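Local coordinates for protein export chaperone SatS (Mycobacterium tuberculosis H37Rv, PDB 6DNM) that acts as a chaperone for the SecA2 protein export pathway, at residues F108-D113 and K164-Y169. Residues are numbered along the deposited sequence; the frame is centred on the assembly and turned at random.
Sequences FADGPD and KPTAPY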
loop_
_atom_site.group_PDB
_atom_site.type_symbol
_atom_site.label_atom_id
_atom_site.label_comp_id
_atom_site.label_asym_id
_atom_site.label_seq_id
_atom_site.Cartn_x
_atom_site.Cartn_y
_atom_site.Cartn_z
ATOM N N PHE A 108 18.926 -0.352 -1.657
ATOM C CA PHE A 108 19.266 0.443 -2.837
ATOM C C PHE A 108 20.695 0.965 -2.754
ATOM O O PHE A 108 21.391 1.053 -3.773
ATOM C CB PHE A 108 18.289 1.611 -2.995
ATOM C CG PHE A 108 16.931 1.212 -3.515
ATOM C CD1 PHE A 108 16.801 0.413 -4.643
ATOM C CD2 PHE A 108 15.785 1.654 -2.883
ATOM C CE1 PHE A 108 15.542 0.045 -5.117
ATOM C CE2 PHE A 108 14.536 1.304 -3.354
ATOM C CZ PHE A 108 14.413 0.497 -4.473
ATOM N N ALA A 109 21.152 1.307 -1.544
ATOM C CA ALA A 109 22.503 1.829 -1.377
ATOM C C ALA A 109 23.564 0.800 -1.731
ATOM O O ALA A 109 24.685 1.183 -2.091
ATOM C CB ALA A 109 22.705 2.329 0.056
ATOM N N ASP A 110 23.238 -0.487 -1.639
ATOM C CA ASP A 110 24.156 -1.564 -1.984
ATOM C C ASP A 110 23.984 -2.055 -3.416
ATOM O O ASP A 110 24.731 -2.936 -3.853
ATOM C CB ASP A 110 23.989 -2.732 -1.011
ATOM C CG ASP A 110 24.505 -2.415 0.375
ATOM O OD1 ASP A 110 25.451 -1.606 0.487
ATOM O OD2 ASP A 110 23.966 -2.981 1.348
ATOM N N GLY A 111 23.024 -1.511 -4.157
ATOM C CA GLY A 111 22.867 -1.845 -5.548
ATOM C C GLY A 111 21.770 -2.850 -5.812
ATOM O O GLY A 111 21.156 -3.411 -4.893
ATOM N N PRO A 112 21.514 -3.104 -7.096
ATOM C CA PRO A 112 20.375 -3.960 -7.459
ATOM C C PRO A 112 20.441 -5.353 -6.866
ATOM O O PRO A 112 19.394 -5.916 -6.531
ATOM C CB PRO A 112 20.414 -3.985 -8.995
ATOM C CG PRO A 112 21.787 -3.525 -9.362
ATOM C CD PRO A 112 22.252 -2.615 -8.272
ATOM N N ASP A 113 21.635 -5.926 -6.706
ATOM C CA ASP A 113 21.715 -7.300 -6.220
ATOM C C ASP A 113 21.361 -7.428 -4.744
ATOM O O ASP A 113 21.094 -8.544 -4.280
ATOM C CB ASP A 113 23.091 -7.902 -6.516
ATOM C CG ASP A 113 23.488 -7.751 -7.974
ATOM O OD1 ASP A 113 24.694 -7.585 -8.252
ATOM O OD2 ASP A 113 22.591 -7.795 -8.841
ATOM N N LYS A 164 22.672 -3.130 -16.219
ATOM C CA LYS A 164 22.832 -3.050 -14.768
ATOM C C LYS A 164 23.361 -1.683 -14.345
ATOM O O LYS A 164 24.446 -1.282 -14.783
ATOM C CB LYS A 164 23.759 -4.149 -14.263
ATOM C CG LYS A 164 24.038 -4.064 -12.772
ATOM C CD LYS A 164 25.048 -5.105 -12.329
ATOM C CE LYS A 164 24.676 -5.704 -10.986
ATOM N NZ LYS A 164 25.222 -7.086 -10.840
ATOM N N PRO A 165 22.637 -0.948 -13.509
ATOM C CA PRO A 165 23.171 0.317 -12.989
ATOM C C PRO A 165 24.429 0.055 -12.181
ATOM O O PRO A 165 24.539 -0.955 -11.484
ATOM C CB PRO A 165 22.037 0.828 -12.092
ATOM C CG PRO A 165 20.813 0.161 -12.605
ATOM C CD PRO A 165 21.258 -1.197 -13.058
ATOM N N THR A 166 25.380 0.977 -12.278
ATOM C CA THR A 166 26.704 0.795 -11.702
ATOM C C THR A 166 26.907 1.713 -10.500
ATOM O O THR A 166 26.346 2.811 -10.425
ATOM C CB THR A 166 27.789 1.056 -12.754
ATOM O OG1 THR A 166 27.491 2.267 -13.456
ATOM C CG2 THR A 166 27.823 -0.088 -13.760
ATOM N N ALA A 167 27.724 1.250 -9.557
ATOM C CA ALA A 167 27.951 1.973 -8.315
ATOM C C ALA A 167 28.662 3.301 -8.578
ATOM O O ALA A 167 29.405 3.437 -9.556
ATOM C CB ALA A 167 28.819 1.128 -7.388
ATOM N N PRO A 168 28.463 4.305 -7.708
ATOM C CA PRO A 168 27.608 4.253 -6.516
ATOM C C PRO A 168 26.136 4.480 -6.819
ATOM O O PRO A 168 25.763 4.910 -7.916
ATOM C CB PRO A 168 28.147 5.392 -5.653
ATOM C CG PRO A 168 28.675 6.358 -6.615
ATOM C CD PRO A 168 29.219 5.569 -7.777
ATOM N N TYR A 169 25.303 4.200 -5.821
ATOM C CA TYR A 169 23.853 4.267 -5.952
ATOM C C TYR A 169 23.265 5.419 -5.151
ATOM O O TYR A 169 22.065 5.420 -4.847
ATOM C CB TYR A 169 23.243 2.921 -5.567
ATOM C CG TYR A 169 23.890 1.795 -6.347
ATOM C CD1 TYR A 169 23.538 1.559 -7.670
ATOM C CD2 TYR A 169 24.877 0.995 -5.781
ATOM C CE1 TYR A 169 24.131 0.548 -8.405
ATOM C CE2 TYR A 169 25.481 -0.024 -6.515
ATOM C CZ TYR A 169 25.097 -0.243 -7.825
ATOM O OH TYR A 169 25.677 -1.249 -8.569
HETATM O O HOH W 1 26.045 3.410 -3.254
#
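Y169 lays its ring against G111 where G111, the first residue beyond helix 104-110, turns the chain with positive phi, joining that turn to the loop ahead of helix 170-185, whose N-cap position Y169 holds. The central interaction is a CH-pi contact: G111 CA stands 3.5 Å from the centroid of the Y169 ring, 17° off the ring normal. With no side chain on G111, its CA comes within 3.3 Å of Y169 CE2. A167 CA, from the tyrosine's own loop, sits over the opposite face, and the ring is sandwiched between two backbone segments.

Apolar packing continues through the prolines. P112 CD lies 3.7 Å from Y169 CE1, approaching obliquely, while P112 CG meets the aliphatic part of K164 and, more loosely, P165 CD. L152 and Y155 of helix 148-157 also touch P112, and F108 turns its ring away toward W176 and V173 of helix 170-185.

Polar bonds flank the ring contact. One water receives a hydrogen bond from Y169 N at 2.8 Å and gives one to A109 O at 2.9 Å, bridging the helix end to the N-cap residue. Within the loop, Y169 OH donates to P165 O over 3.1 Å, tilted 32° from the carbonyl plane, which ties down the far end of the ring. On the exposed side of the contact K164 reaches D113 in a salt bridge; its CG is anti to the backbone N and the chain bends at chi3 (-140°), bringing K164 NZ 2.7 Å from D113 OD1, on the oxygen's syn lone pair.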